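Local coordinates for protein alcohol dehydrogenase (Thermus sp., PDB 4CPD) that probably oxidises alcohols with NAD+ as a zinc-dependent, medium-chain alcohol dehydrogenase, binding zinc ions and the dinucleotide cofactor, at residues G164-D170 / G260-S264; I316-P322 / A338-V344; A3-E7 / V51-L57; I175-P179 / I199-R205. Residue numbers count along the deposited sequence, not the author numbering.

Contact 1: G164-D170 / G260-S264; sequences GQLRPGD and GGRVS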
loop_
_atom_site.group_PDB
_atom_site.type_symbol
_atom_site.label_atom_id
_atom_site.label_comp_id
_atom_site.label_asym_id
_atom_site.label_seq_id
_atom_site.Cartn_x
_atom_site.Cartn_y
_atom_site.Cartn_z
ATOM N N GLY A 164 1.769 7.913 -2.278
ATOM C CA GLY A 164 1.983 7.895 -0.830
ATOM C C GLY A 164 1.022 8.789 -0.070
ATOM O O GLY A 164 1.098 8.907 1.143
ATOM N N GLN A 165 0.146 9.449 -0.805
ATOM C CA GLN A 165 -0.957 10.241 -0.268
ATOM C C GLN A 165 -0.517 11.473 0.473
ATOM O O GLN A 165 -1.199 11.961 1.319
ATOM C CB GLN A 165 -1.894 9.377 0.566
ATOM C CG GLN A 165 -2.453 8.203 -0.220
ATOM C CD GLN A 165 -3.847 8.467 -0.740
ATOM O OE1 GLN A 165 -4.032 8.833 -1.901
ATOM N NE2 GLN A 165 -4.848 8.272 0.124
ATOM N N LEU A 166 0.613 12.017 0.095
ATOM C CA LEU A 166 1.114 13.211 0.744
ATOM C C LEU A 166 0.022 14.248 0.794
ATOM O O LEU A 166 -0.586 14.575 -0.201
ATOM C CB LEU A 166 2.313 13.790 -0.009
ATOM C CG LEU A 166 2.913 15.071 0.585
ATOM C CD1 LEU A 166 3.646 14.731 1.872
ATOM C CD2 LEU A 166 3.854 15.724 -0.409
ATOM N N ARG A 167 -0.209 14.786 1.971
ATOM C CA ARG A 167 -1.216 15.818 2.133
ATOM C C ARG A 167 -0.525 16.993 2.781
ATOM O O ARG A 167 0.443 16.810 3.495
ATOM C CB ARG A 167 -2.402 15.273 2.951
ATOM C CG ARG A 167 -3.548 14.779 2.057
ATOM N N PRO A 168 -0.996 18.207 2.519
ATOM C CA PRO A 168 -0.385 19.344 3.180
ATOM C C PRO A 168 -0.328 19.176 4.703
ATOM O O PRO A 168 -1.239 18.616 5.311
ATOM C CB PRO A 168 -1.318 20.506 2.811
ATOM C CG PRO A 168 -2.121 20.036 1.641
ATOM C CD PRO A 168 -2.264 18.568 1.868
ATOM N N GLY A 169 0.765 19.628 5.296
ATOM C CA GLY A 169 0.992 19.479 6.728
ATOM C C GLY A 169 1.810 18.242 7.061
ATOM O O GLY A 169 2.445 18.168 8.116
ATOM N N ASP A 170 1.831 17.285 6.152
ATOM C CA ASP A 170 2.431 16.011 6.428
ATOM C C ASP A 170 3.883 16.218 6.558
ATOM O O ASP A 170 4.410 17.110 5.935
ATOM C CB ASP A 170 2.221 15.020 5.275
ATOM C CG ASP A 170 0.879 14.298 5.325
ATOM O OD1 ASP A 170 0.079 14.496 6.267
ATOM O OD2 ASP A 170 0.632 13.512 4.385
ATOM N N GLY A 260 0.560 3.945 11.284
ATOM C CA GLY A 260 -0.531 4.437 10.466
ATOM C C GLY A 260 -0.048 5.261 9.310
ATOM O O GLY A 260 -0.854 5.904 8.652
ATOM N N GLY A 261 1.263 5.262 9.090
ATOM C CA GLY A 261 1.851 6.001 7.996
ATOM C C GLY A 261 1.965 5.187 6.703
ATOM O O GLY A 261 1.433 4.078 6.573
ATOM N N ARG A 262 2.693 5.748 5.750
ATOM C CA ARG A 262 2.750 5.205 4.398
ATOM C C ARG A 262 4.165 5.195 3.920
ATOM O O ARG A 262 4.885 6.158 4.138
ATOM C CB ARG A 262 1.933 6.069 3.447
ATOM C CG ARG A 262 0.444 6.034 3.719
ATOM C CD ARG A 262 -0.191 7.359 3.396
ATOM N NE ARG A 262 -0.293 8.230 4.573
ATOM C CZ ARG A 262 0.103 9.508 4.675
ATOM N NH1 ARG A 262 0.694 10.187 3.684
ATOM N NH2 ARG A 262 -0.124 10.127 5.817
ATOM N N VAL A 263 4.565 4.097 3.290
ATOM C CA VAL A 263 5.872 4.001 2.700
ATOM C C VAL A 263 5.723 3.777 1.212
ATOM O O VAL A 263 4.964 2.923 0.762
ATOM C CB VAL A 263 6.655 2.867 3.308
ATOM C CG1 VAL A 263 7.966 2.675 2.573
ATOM C CG2 VAL A 263 6.906 3.152 4.773
ATOM N N SER A 264 6.446 4.573 0.448
ATOM C CA SER A 264 6.363 4.545 -1.001
ATOM C C SER A 264 7.768 4.189 -1.491
ATOM O O SER A 264 8.655 5.062 -1.509
ATOM C CB SER A 264 5.943 5.928 -1.487
ATOM O OG SER A 264 5.232 5.883 -2.675
#
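This contact lies in the Rossmann-fold coenzyme domain. It joins the loop between helix 153-163 and strand 171-175 to the start of strand 262-265. Strands 171-175 and 262-265 belong to one parallel sheet. Gly-164 follows the helix and sits beside the second segment; its CA is 5.5 Å from the CA of Ser-264. Gly-164 O accepts a nearly straight hydrogen bond of 2.9 Å from Arg-262 NH1. Ser-264 OG is hydrogen-bonded to the carbonyl O of Gly-160, in helix 153-163. Gln-165 has positive phi and ends the helix in a Schellman motif. Gln-165 CB touches Arg-262 CD at 3.9 Å, while the amide end leads away. The CA-to-CB bond of Leu-166 points away from segment 260-264; its side chain packs on Leu-191 and Leu-239. From Arg-167 to Asp-170 the chain makes a type II beta turn, with Gly-169 at the position of positive phi. A 3.0 Å bond from Asp-170 N to Arg-167 O closes it. Asp-170 points back toward Arg-262. Asp-170 OD2 takes a 2.9 Å hydrogen bond from Arg-167 N. Arg-262 NH1 forms a salt bridge with Asp-170 OD2 at 3.4 Å; as a hydrogen bond it is weak.

Contact 2: I316-P322 / A338-V344; sequences IVSHYLP and ALKVLLV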
loop_
_atom_site.group_PDB
_atom_site.type_symbol
_atom_site.label_atom_id
_atom_site.label_comp_id
_atom_site.label_asym_id
_atom_site.label_seq_id
_atom_site.Cartn_x
_atom_site.Cartn_y
_atom_site.Cartn_z
ATOM N N ILE A 316 19.753 20.829 -10.658
ATOM C CA ILE A 316 20.641 19.773 -10.168
ATOM C C ILE A 316 21.641 19.312 -11.220
ATOM O O ILE A 316 22.544 18.544 -10.917
ATOM C CB ILE A 316 19.887 18.556 -9.599
ATOM C CG1 ILE A 316 19.285 17.713 -10.713
ATOM C CG2 ILE A 316 18.808 19.016 -8.625
ATOM C CD1 ILE A 316 19.211 16.254 -10.323
ATOM N N VAL A 317 21.500 19.791 -12.445
ATOM C CA VAL A 317 22.441 19.425 -13.505
ATOM C C VAL A 317 23.837 19.988 -13.184
ATOM O O VAL A 317 24.025 21.206 -13.139
ATOM C CB VAL A 317 21.994 19.937 -14.888
ATOM C CG1 VAL A 317 23.013 19.528 -15.939
ATOM C CG2 VAL A 317 20.635 19.371 -15.224
ATOM N N SER A 318 24.802 19.098 -12.958
ATOM C CA SER A 318 26.175 19.507 -12.721
ATOM C C SER A 318 26.968 19.610 -14.023
ATOM O O SER A 318 27.868 20.413 -14.112
ATOM C CB SER A 318 26.868 18.533 -11.780
ATOM O OG SER A 318 26.897 17.232 -12.347
ATOM N N HIS A 319 26.644 18.790 -15.020
ATOM C CA HIS A 319 27.415 18.724 -16.263
ATOM C C HIS A 319 26.576 18.651 -17.507
ATOM O O HIS A 319 25.815 17.711 -17.679
ATOM C CB HIS A 319 28.261 17.482 -16.281
ATOM C CG HIS A 319 29.302 17.456 -15.221
ATOM N ND1 HIS A 319 28.999 17.231 -13.897
ATOM C CD2 HIS A 319 30.643 17.604 -15.286
ATOM C CE1 HIS A 319 30.112 17.228 -13.191
ATOM N NE2 HIS A 319 31.125 17.439 -14.012
ATOM N N TYR A 320 26.741 19.626 -18.394
ATOM C CA TYR A 320 26.258 19.494 -19.762
ATOM C C TYR A 320 27.458 19.098 -20.648
ATOM O O TYR A 320 28.411 19.863 -20.770
ATOM C CB TYR A 320 25.664 20.799 -20.247
ATOM C CG TYR A 320 24.346 21.190 -19.638
ATOM C CD1 TYR A 320 24.294 21.834 -18.405
ATOM C CD2 TYR A 320 23.152 20.998 -20.326
ATOM C CE1 TYR A 320 23.092 22.249 -17.856
ATOM C CE2 TYR A 320 21.946 21.395 -19.769
ATOM C CZ TYR A 320 21.931 22.009 -18.528
ATOM O OH TYR A 320 20.764 22.412 -17.955
ATOM N N LEU A 321 27.429 17.909 -21.236
ATOM C CA LEU A 321 28.525 17.444 -22.078
ATOM C C LEU A 321 28.049 17.237 -23.480
ATOM O O LEU A 321 26.884 16.996 -23.689
ATOM C CB LEU A 321 29.071 16.117 -21.582
ATOM C CG LEU A 321 29.497 16.061 -20.110
ATOM C CD1 LEU A 321 30.059 14.690 -19.760
ATOM C CD2 LEU A 321 30.505 17.150 -19.763
ATOM N N PRO A 322 28.954 17.336 -24.467
ATOM C CA PRO A 322 28.557 16.926 -25.811
ATOM C C PRO A 322 28.362 15.413 -25.879
ATOM O O PRO A 322 28.967 14.679 -25.110
ATOM C CB PRO A 322 29.730 17.379 -26.710
ATOM C CG PRO A 322 30.622 18.194 -25.859
ATOM C CD PRO A 322 30.328 17.864 -24.431
ATOM N N ALA A 338 29.816 13.574 -10.824
ATOM C CA ALA A 338 28.672 14.359 -11.284
ATOM C C ALA A 338 27.423 14.001 -10.480
ATOM O O ALA A 338 27.268 12.878 -9.998
ATOM C CB ALA A 338 28.429 14.129 -12.763
ATOM N N LEU A 339 26.535 14.973 -10.349
ATOM C CA LEU A 339 25.238 14.780 -9.729
ATOM C C LEU A 339 24.181 14.367 -10.769
ATOM O O LEU A 339 23.416 13.420 -10.571
ATOM C CB LEU A 339 24.805 16.072 -9.055
ATOM C CG LEU A 339 23.503 16.017 -8.249
ATOM C CD1 LEU A 339 23.589 14.962 -7.146
ATOM C CD2 LEU A 339 23.181 17.385 -7.656
ATOM N N LYS A 340 24.133 15.113 -11.862
ATOM C CA LYS A 340 23.297 14.779 -12.984
ATOM C C LYS A 340 23.958 15.244 -14.255
ATOM O O LYS A 340 24.370 16.404 -14.357
ATOM C CB LYS A 340 21.929 15.438 -12.857
ATOM C CG LYS A 340 20.939 15.069 -13.967
ATOM C CD LYS A 340 20.543 13.586 -13.934
ATOM C CE LYS A 340 19.486 13.267 -14.972
ATOM N NZ LYS A 340 18.961 11.896 -14.817
ATOM N N VAL A 341 24.040 14.327 -15.217
ATOM C CA VAL A 341 24.648 14.597 -16.509
ATOM C C VAL A 341 23.602 14.679 -17.601
ATOM O O VAL A 341 22.761 13.781 -17.755
ATOM C CB VAL A 341 25.658 13.508 -16.910
ATOM C CG1 VAL A 341 26.372 13.909 -18.198
ATOM C CG2 VAL A 341 26.684 13.300 -15.814
ATOM N N LEU A 342 23.674 15.750 -18.368
ATOM C CA LEU A 342 22.818 15.924 -19.524
ATOM C C LEU A 342 23.704 15.993 -20.760
ATOM O O LEU A 342 24.698 16.679 -20.748
ATOM C CB LEU A 342 22.014 17.208 -19.355
ATOM C CG LEU A 342 20.530 17.057 -19.158
ATOM C CD1 LEU A 342 20.196 16.062 -18.086
ATOM C CD2 LEU A 342 19.901 18.409 -18.842
ATOM N N LEU A 343 23.353 15.252 -21.801
ATOM C CA LEU A 343 24.147 15.189 -23.030
ATOM C C LEU A 343 23.556 16.122 -24.099
ATOM O O LEU A 343 22.383 16.015 -24.458
ATOM C CB LEU A 343 24.187 13.759 -23.563
ATOM C CG LEU A 343 25.253 12.774 -23.043
ATOM C CD1 LEU A 343 25.762 13.098 -21.654
ATOM C CD2 LEU A 343 24.716 11.341 -23.115
ATOM N N VAL A 344 24.376 17.032 -24.613
ATOM C CA VAL A 344 23.950 17.921 -25.673
ATOM C C VAL A 344 24.193 17.231 -27.003
ATOM O O VAL A 344 25.321 16.875 -27.311
ATOM C CB VAL A 344 24.723 19.241 -25.677
ATOM C CG1 VAL A 344 24.107 20.175 -26.717
ATOM C CG2 VAL A 344 24.707 19.872 -24.291
#
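Ala-338 opens the second segment with its CB 3.4 Å from His-319 ND1. Next, Leu-339 N donates a 3.0 Å hydrogen bond to Ser-318 OG, which also pairs with His-319 ND1 at 2.6 Å. The Leu-339 side chain packs on Ile-316, with CD2 4.0 Å from Ile-316 CB. Lys-340 O accepts from Ser-318 N at 3.1 Å and, weakly, from His-319 N at 3.4 Å. The Lys-340 side chain leaves the contact, and its NZ forms a salt bridge with Glu-60. From Val-341 on, the two strands run parallel, in the beta-alpha-beta unit of strand 319-322, helix 326-334 and strand 341-344. Val-341 pairs with His-319, and its CG1 meets Leu-321 CD1 at 4.1 Å. Leu-342 N binds His-319 O at 3.0 Å, and Leu-342 O accepts from Leu-321 N at 3.0 Å. Leu-342 CD2 lies 3.7 Å from Tyr-320 CE2 and 3.8 Å from Val-317 CG2. Leu-343 shares a face with Val-341, His-319 and Leu-321. Val-344 N closes the series on Leu-321 O at 2.7 Å. On its other edge strand 341-344 pairs antiparallel with strand 28-37. Backbone bonds therefore set the register of strand 319-322 beside it, while mostly apolar side chains pack on both faces, with Tyr-320, Pro-322 and Val-344 left at the surface.

Contact 3: A3-E7 / V51-L57; sequences AVVFE and VLPGSVL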
loop_
_atom_site.group_PDB
_atom_site.type_symbol
_atom_site.label_atom_id
_atom_site.label_comp_id
_atom_site.label_asym_id
_atom_site.label_seq_id
_atom_site.Cartn_x
_atom_site.Cartn_y
_atom_site.Cartn_z
ATOM N N ALA A 3 25.374 7.963 -31.936
ATOM C CA ALA A 3 24.639 7.331 -30.847
ATOM C C ALA A 3 25.574 6.681 -29.841
ATOM O O ALA A 3 26.574 6.088 -30.213
ATOM C CB ALA A 3 23.682 6.297 -31.399
ATOM N N VAL A 4 25.243 6.775 -28.558
ATOM C CA VAL A 4 26.013 6.081 -27.508
ATOM C C VAL A 4 25.583 4.624 -27.484
ATOM O O VAL A 4 24.380 4.354 -27.439
ATOM C CB VAL A 4 25.714 6.650 -26.118
ATOM C CG1 VAL A 4 26.543 5.950 -25.066
ATOM C CG2 VAL A 4 25.959 8.143 -26.068
ATOM N N VAL A 5 26.540 3.693 -27.508
ATOM C CA VAL A 5 26.217 2.254 -27.460
ATOM C C VAL A 5 26.992 1.541 -26.363
ATOM O O VAL A 5 28.101 1.943 -26.011
ATOM C CB VAL A 5 26.498 1.526 -28.809
ATOM C CG1 VAL A 5 25.927 2.290 -29.982
ATOM C CG2 VAL A 5 27.986 1.332 -29.026
ATOM N N PHE A 6 26.402 0.464 -25.854
ATOM C CA PHE A 6 27.052 -0.445 -24.897
ATOM C C PHE A 6 28.108 -1.282 -25.656
ATOM O O PHE A 6 27.897 -1.656 -26.831
ATOM C CB PHE A 6 25.948 -1.332 -24.297
ATOM C CG PHE A 6 26.400 -2.316 -23.253
ATOM C CD1 PHE A 6 26.597 -1.915 -21.942
ATOM C CD2 PHE A 6 26.532 -3.669 -23.566
ATOM C CE1 PHE A 6 26.985 -2.828 -20.965
ATOM C CE2 PHE A 6 26.912 -4.584 -22.593
ATOM C CZ PHE A 6 27.140 -4.163 -21.288
ATOM N N GLU A 7 29.253 -1.542 -25.017
ATOM C CA GLU A 7 30.250 -2.473 -25.583
ATOM C C GLU A 7 30.454 -3.706 -24.701
ATOM O O GLU A 7 30.363 -4.838 -25.180
ATOM C CB GLU A 7 31.571 -1.757 -25.841
ATOM C CG GLU A 7 31.475 -0.738 -26.967
ATOM C CD GLU A 7 32.824 -0.383 -27.603
ATOM O OE1 GLU A 7 33.847 -0.267 -26.871
ATOM O OE2 GLU A 7 32.855 -0.217 -28.847
ATOM N N VAL A 51 22.172 -6.516 -21.700
ATOM C CA VAL A 51 22.196 -5.685 -22.886
ATOM C C VAL A 51 23.135 -6.350 -23.888
ATOM O O VAL A 51 24.212 -6.824 -23.512
ATOM C CB VAL A 51 22.776 -4.285 -22.588
ATOM C CG1 VAL A 51 22.490 -3.344 -23.741
ATOM C CG2 VAL A 51 22.218 -3.712 -21.313
ATOM N N LEU A 52 22.740 -6.338 -25.161
ATOM C CA LEU A 52 23.585 -6.813 -26.269
ATOM C C LEU A 52 24.519 -5.668 -26.692
ATOM O O LEU A 52 24.117 -4.505 -26.765
ATOM C CB LEU A 52 22.739 -7.230 -27.480
ATOM C CG LEU A 52 21.956 -8.544 -27.536
ATOM C CD1 LEU A 52 21.792 -9.144 -26.152
ATOM C CD2 LEU A 52 20.579 -8.336 -28.196
ATOM N N PRO A 53 25.780 -5.988 -26.958
ATOM C CA PRO A 53 26.729 -5.020 -27.525
ATOM C C PRO A 53 26.234 -4.356 -28.818
ATOM O O PRO A 53 25.599 -4.997 -29.653
ATOM C CB PRO A 53 27.974 -5.874 -27.793
ATOM C CG PRO A 53 27.914 -6.925 -26.734
ATOM C CD PRO A 53 26.459 -7.198 -26.461
ATOM N N GLY A 54 26.508 -3.061 -28.949
ATOM C CA GLY A 54 26.003 -2.274 -30.073
ATOM C C GLY A 54 24.585 -1.730 -29.883
ATOM O O GLY A 54 24.028 -1.123 -30.797
ATOM N N SER A 55 23.980 -1.966 -28.716
ATOM C CA SER A 55 22.667 -1.429 -28.418
ATOM C C SER A 55 22.806 0.041 -28.028
ATOM O O SER A 55 23.692 0.408 -27.240
ATOM C CB SER A 55 22.031 -2.190 -27.257
ATOM O OG SER A 55 21.871 -3.571 -27.514
ATOM N N VAL A 56 21.925 0.871 -28.571
ATOM C CA VAL A 56 21.857 2.275 -28.199
ATOM C C VAL A 56 21.196 2.487 -26.809
ATOM O O VAL A 56 20.074 2.030 -26.561
ATOM C CB VAL A 56 21.057 3.062 -29.254
ATOM C CG1 VAL A 56 20.959 4.545 -28.875
ATOM C CG2 VAL A 56 21.698 2.905 -30.631
ATOM N N LEU A 57 21.884 3.199 -25.920
ATOM C CA LEU A 57 21.433 3.364 -24.539
ATOM C C LEU A 57 20.606 4.629 -24.326
ATOM O O LEU A 57 20.543 5.490 -25.205
ATOM C CB LEU A 57 22.639 3.394 -23.601
ATOM C CG LEU A 57 23.516 2.133 -23.618
ATOM C CD1 LEU A 57 24.686 2.284 -22.653
ATOM C CD2 LEU A 57 22.727 0.896 -23.240
#
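Strand 2-8, which pairs antiparallel with strand 11-16, is here bonded along its backbone to the loop 51-57 of the GroES-like catalytic domain. Three main-chain hydrogen bonds hold the pair. Leu-57 N donates to Val-4 O at 3.1 Å, Phe-6 N to Ser-55 O at 3.0 Å, and Gly-54 N to Phe-6 O at 2.9 Å. Two CA-H...O contacts add to them: Val-56 CA to Val-4 O at 3.4 Å, and Val-5 CA to Ser-55 O at 3.1 Å. Within the loop, Leu-52 to Ser-55 form a type II beta turn. Gly-54 takes its positive-phi position, and Ser-55 OG bonds Leu-52 O at 2.5 Å. Apolar contacts flank the pairing. Val-56 CG2 meets Ala-3 CB at 4.0 Å and Val-5 CG1 at 4.3 Å. Phe-6 CB lies 4.1 Å from Leu-57 CD2, whose residue also packs on Leu-44 of helix 39-45. The last interaction is aromatic: Val-51 CB sits over the face of the Phe-6 ring in a CH-pi contact, 4.1 Å from its centroid.

Contact 4: I175-P179 / I199-R205; sequences IGAGP and IDRIPER. With NAD (nicotinamide-adenine-dinucleotide), chain G.
This is the adenosine-ribose end of the NAD pocket, where the glycine-rich turn after strand 171-175 meets the end of strand 195-200. The strands run parallel. Ile-175 bridges Ile-199 (CA to CA 4.8 Å), and Gly-176 N donates to Ile-199 O at 2.8 Å. Gly-176 has phi/psi 108/112, and Ala-177 has -105/24. Gly-178, at -71/-177, is the N-cap of helix 179-190; a CB there would clash with NAD O5B. Asp-200 is rotamer t (chi1 -155°). Asp-200 OD2 accepts from Ala-177 N at 2.6 Å and from NAD O3B at 3.0 Å, while Asp-200 OD1 accepts from NAD O2B at 3.1 Å. Arg-205, in the first turn of helix 203-212, has chi1 m and then an extended chain. Arg-205 NH1 donates to NAD O3B at 2.8 Å and weakly to NAD O1A at 3.5 Å. The face of the Arg-201 guanidinium lies over NAD N7A. A glycine-rich turn with an acid at the end of the second strand, holding both ribose hydroxyls, is typical of NAD-binding Rossmann folds.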
loop_
_atom_site.group_PDB
_atom_site.type_symbol
_atom_site.label_atom_id
_atom_site.label_comp_id
_atom_site.label_asym_id
_atom_site.label_seq_id
_atom_site.Cartn_x
_atom_site.Cartn_y
_atom_site.Cartn_z
ATOM N N ILE A 175 14.660 8.851 1.589
ATOM C CA ILE A 175 15.885 8.086 1.781
ATOM C C ILE A 175 16.562 7.987 0.428
ATOM O O ILE A 175 16.045 7.346 -0.499
ATOM C CB ILE A 175 15.594 6.684 2.371
ATOM C CG1 ILE A 175 15.071 6.812 3.807
ATOM C CG2 ILE A 175 16.835 5.818 2.386
ATOM C CD1 ILE A 175 14.371 5.568 4.318
ATOM N N GLY A 176 17.718 8.637 0.327
ATOM C CA GLY A 176 18.413 8.785 -0.941
ATOM C C GLY A 176 18.304 10.218 -1.419
ATOM O O GLY A 176 17.227 10.689 -1.770
ATOM N N ALA A 177 19.437 10.909 -1.421
ATOM C CA ALA A 177 19.526 12.284 -1.908
ATOM C C ALA A 177 20.195 12.382 -3.284
ATOM O O ALA A 177 20.721 13.416 -3.638
ATOM C CB ALA A 177 20.279 13.135 -0.904
ATOM N N GLY A 178 20.168 11.305 -4.059
ATOM C CA GLY A 178 20.488 11.377 -5.477
ATOM C C GLY A 178 19.385 12.105 -6.235
ATOM O O GLY A 178 18.406 12.592 -5.633
ATOM N N PRO A 179 19.524 12.189 -7.569
ATOM C CA PRO A 179 18.590 12.957 -8.415
ATOM C C PRO A 179 17.103 12.735 -8.093
ATOM O O PRO A 179 16.340 13.694 -8.017
ATOM C CB PRO A 179 18.918 12.469 -9.833
ATOM C CG PRO A 179 20.358 12.080 -9.762
ATOM C CD PRO A 179 20.630 11.617 -8.355
ATOM N N ILE A 199 17.862 11.606 4.076
ATOM C CA ILE A 199 18.825 10.675 4.590
ATOM C C ILE A 199 19.672 10.231 3.416
ATOM O O ILE A 199 19.140 9.760 2.406
ATOM C CB ILE A 199 18.137 9.453 5.219
ATOM C CG1 ILE A 199 17.391 9.851 6.494
ATOM C CG2 ILE A 199 19.151 8.367 5.559
ATOM C CD1 ILE A 199 15.962 10.273 6.277
ATOM N N ASP A 200 20.984 10.405 3.550
ATOM C CA ASP A 200 21.966 9.903 2.589
ATOM C C ASP A 200 23.298 9.734 3.328
ATOM O O ASP A 200 23.347 9.826 4.565
ATOM C CB ASP A 200 22.101 10.860 1.416
ATOM C CG ASP A 200 22.597 10.179 0.173
ATOM O OD1 ASP A 200 23.670 9.550 0.221
ATOM O OD2 ASP A 200 21.915 10.267 -0.863
ATOM N N ARG A 201 24.365 9.467 2.583
ATOM C CA ARG A 201 25.692 9.325 3.161
ATOM C C ARG A 201 26.783 10.074 2.367
ATOM O O ARG A 201 27.960 9.711 2.427
ATOM C CB ARG A 201 26.032 7.837 3.258
ATOM C CG ARG A 201 26.216 7.172 1.903
ATOM C CD ARG A 201 26.388 5.671 2.026
ATOM N NE ARG A 201 26.625 5.076 0.711
ATOM C CZ ARG A 201 26.548 3.776 0.442
ATOM N NH1 ARG A 201 26.233 2.900 1.394
ATOM N NH2 ARG A 201 26.779 3.347 -0.790
ATOM N N ILE A 202 26.400 11.115 1.631
ATOM C CA ILE A 202 27.348 11.910 0.820
ATOM C C ILE A 202 27.117 13.411 1.035
ATOM O O ILE A 202 26.091 13.949 0.604
ATOM C CB ILE A 202 27.233 11.585 -0.685
ATOM C CG1 ILE A 202 27.626 10.127 -0.930
ATOM C CG2 ILE A 202 28.116 12.517 -1.515
ATOM C CD1 ILE A 202 27.511 9.683 -2.373
ATOM N N PRO A 203 28.062 14.090 1.715
ATOM C CA PRO A 203 27.863 15.481 2.111
ATOM C C PRO A 203 27.462 16.417 0.989
ATOM O O PRO A 203 26.578 17.250 1.177
ATOM C CB PRO A 203 29.221 15.861 2.663
ATOM C CG PRO A 203 29.688 14.607 3.321
ATOM C CD PRO A 203 29.202 13.494 2.438
ATOM N N GLU A 204 28.108 16.291 -0.164
ATOM C CA GLU A 204 27.733 17.107 -1.329
ATOM C C GLU A 204 26.208 17.023 -1.600
ATOM O O GLU A 204 25.560 18.037 -1.799
ATOM C CB GLU A 204 28.567 16.712 -2.568
ATOM N N ARG A 205 25.649 15.813 -1.555
ATOM C CA ARG A 205 24.220 15.568 -1.849
ATOM C C ARG A 205 23.341 16.066 -0.687
ATOM O O ARG A 205 22.338 16.747 -0.915
ATOM C CB ARG A 205 23.973 14.083 -2.220
ATOM C CG ARG A 205 24.884 13.636 -3.371
ATOM C CD ARG A 205 24.482 12.366 -4.120
ATOM N NE ARG A 205 24.961 12.368 -5.523
ATOM C CZ ARG A 205 24.719 11.407 -6.423
ATOM N NH1 ARG A 205 24.009 10.342 -6.076
ATOM N NH2 ARG A 205 25.182 11.502 -7.669
HETATM P PA NAD G . 21.813 7.437 -7.834
HETATM O O1A NAD G . 22.491 8.541 -8.647
HETATM O O2A NAD G . 22.520 6.097 -7.660
HETATM O O5B NAD G . 21.346 7.932 -6.365
HETATM C C5B NAD G . 21.373 7.045 -5.248
HETATM C C4B NAD G . 21.641 7.830 -3.967
HETATM O O4B NAD G . 21.360 7.011 -2.825
HETATM C C3B NAD G . 23.108 8.266 -3.879
HETATM O O3B NAD G . 23.265 9.623 -3.433
HETATM C C2B NAD G . 23.693 7.343 -2.849
HETATM O O2B NAD G . 24.784 7.948 -2.147
HETATM C C1B NAD G . 22.490 7.096 -1.960
HETATM N N9A NAD G . 22.671 5.855 -1.206
HETATM C C8A NAD G . 23.149 4.700 -1.711
HETATM N N7A NAD G . 23.191 3.771 -0.727
HETATM C C5A NAD G . 22.730 4.337 0.413
HETATM C C6A NAD G . 22.500 3.907 1.806
HETATM N N6A NAD G . 22.792 2.641 2.146
HETATM N N1A NAD G . 22.006 4.795 2.710
HETATM C C2A NAD G . 21.714 6.062 2.358
HETATM N N3A NAD G . 21.901 6.521 1.098
HETATM C C4A NAD G . 22.392 5.723 0.100
HETATM O O3 NAD G . 20.377 7.081 -8.499
HETATM P PN NAD G . 19.155 8.073 -8.888
HETATM O O1N NAD G . 19.468 8.533 -10.298
HETATM O O2N NAD G . 18.812 9.027 -7.739
HETATM O O5D NAD G . 17.929 7.019 -8.911
HETATM C C5D NAD G . 17.352 6.658 -7.640
HETATM C C4D NAD G . 16.847 5.221 -7.534
HETATM O O4D NAD G . 15.518 5.175 -8.071
HETATM C C3D NAD G . 17.674 4.197 -8.314
HETATM O O3D NAD G . 17.633 2.947 -7.605
HETATM C C2D NAD G . 16.971 4.133 -9.672
HETATM O O2D NAD G . 17.208 2.934 -10.452
HETATM C C1D NAD G . 15.518 4.298 -9.219
HETATM N N1N NAD G . 14.604 4.772 -10.271
HETATM C C2N NAD G . 13.413 4.167 -10.277
HETATM C C3N NAD G . 12.429 4.491 -11.199
HETATM C C7N NAD G . 11.133 3.742 -11.076
HETATM O O7N NAD G . 10.410 3.559 -12.041
HETATM N N7N NAD G . 10.791 3.301 -9.849
HETATM C C4N NAD G . 12.690 5.490 -12.152
HETATM C C5N NAD G . 13.941 6.120 -12.139
HETATM C C6N NAD G . 14.894 5.741 -11.180
#

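Contacts 1 and 4 reach the same parallel sheet of the coenzyme domain. Contact 4 is nested within the chain loop closed by contact 1. Contact 4 is a buried contact and binds NAD through polar groups; contact 1 is partly buried and joins a helix end to a strand through one arginine. Contacts 2 and 3 are also partly buried but rest on backbone pairing with apolar side chains, parallel strands in contact 2 and a strand with a loop in contact 3. Their nearest atoms are about 5 Å apart. Contact 2 touches contact 4, with Leu-339 CD1 3.4 Å from Arg-205 NE. Contact 3 lies across the chain's centre from contact 1, their centres about 40 Å apart.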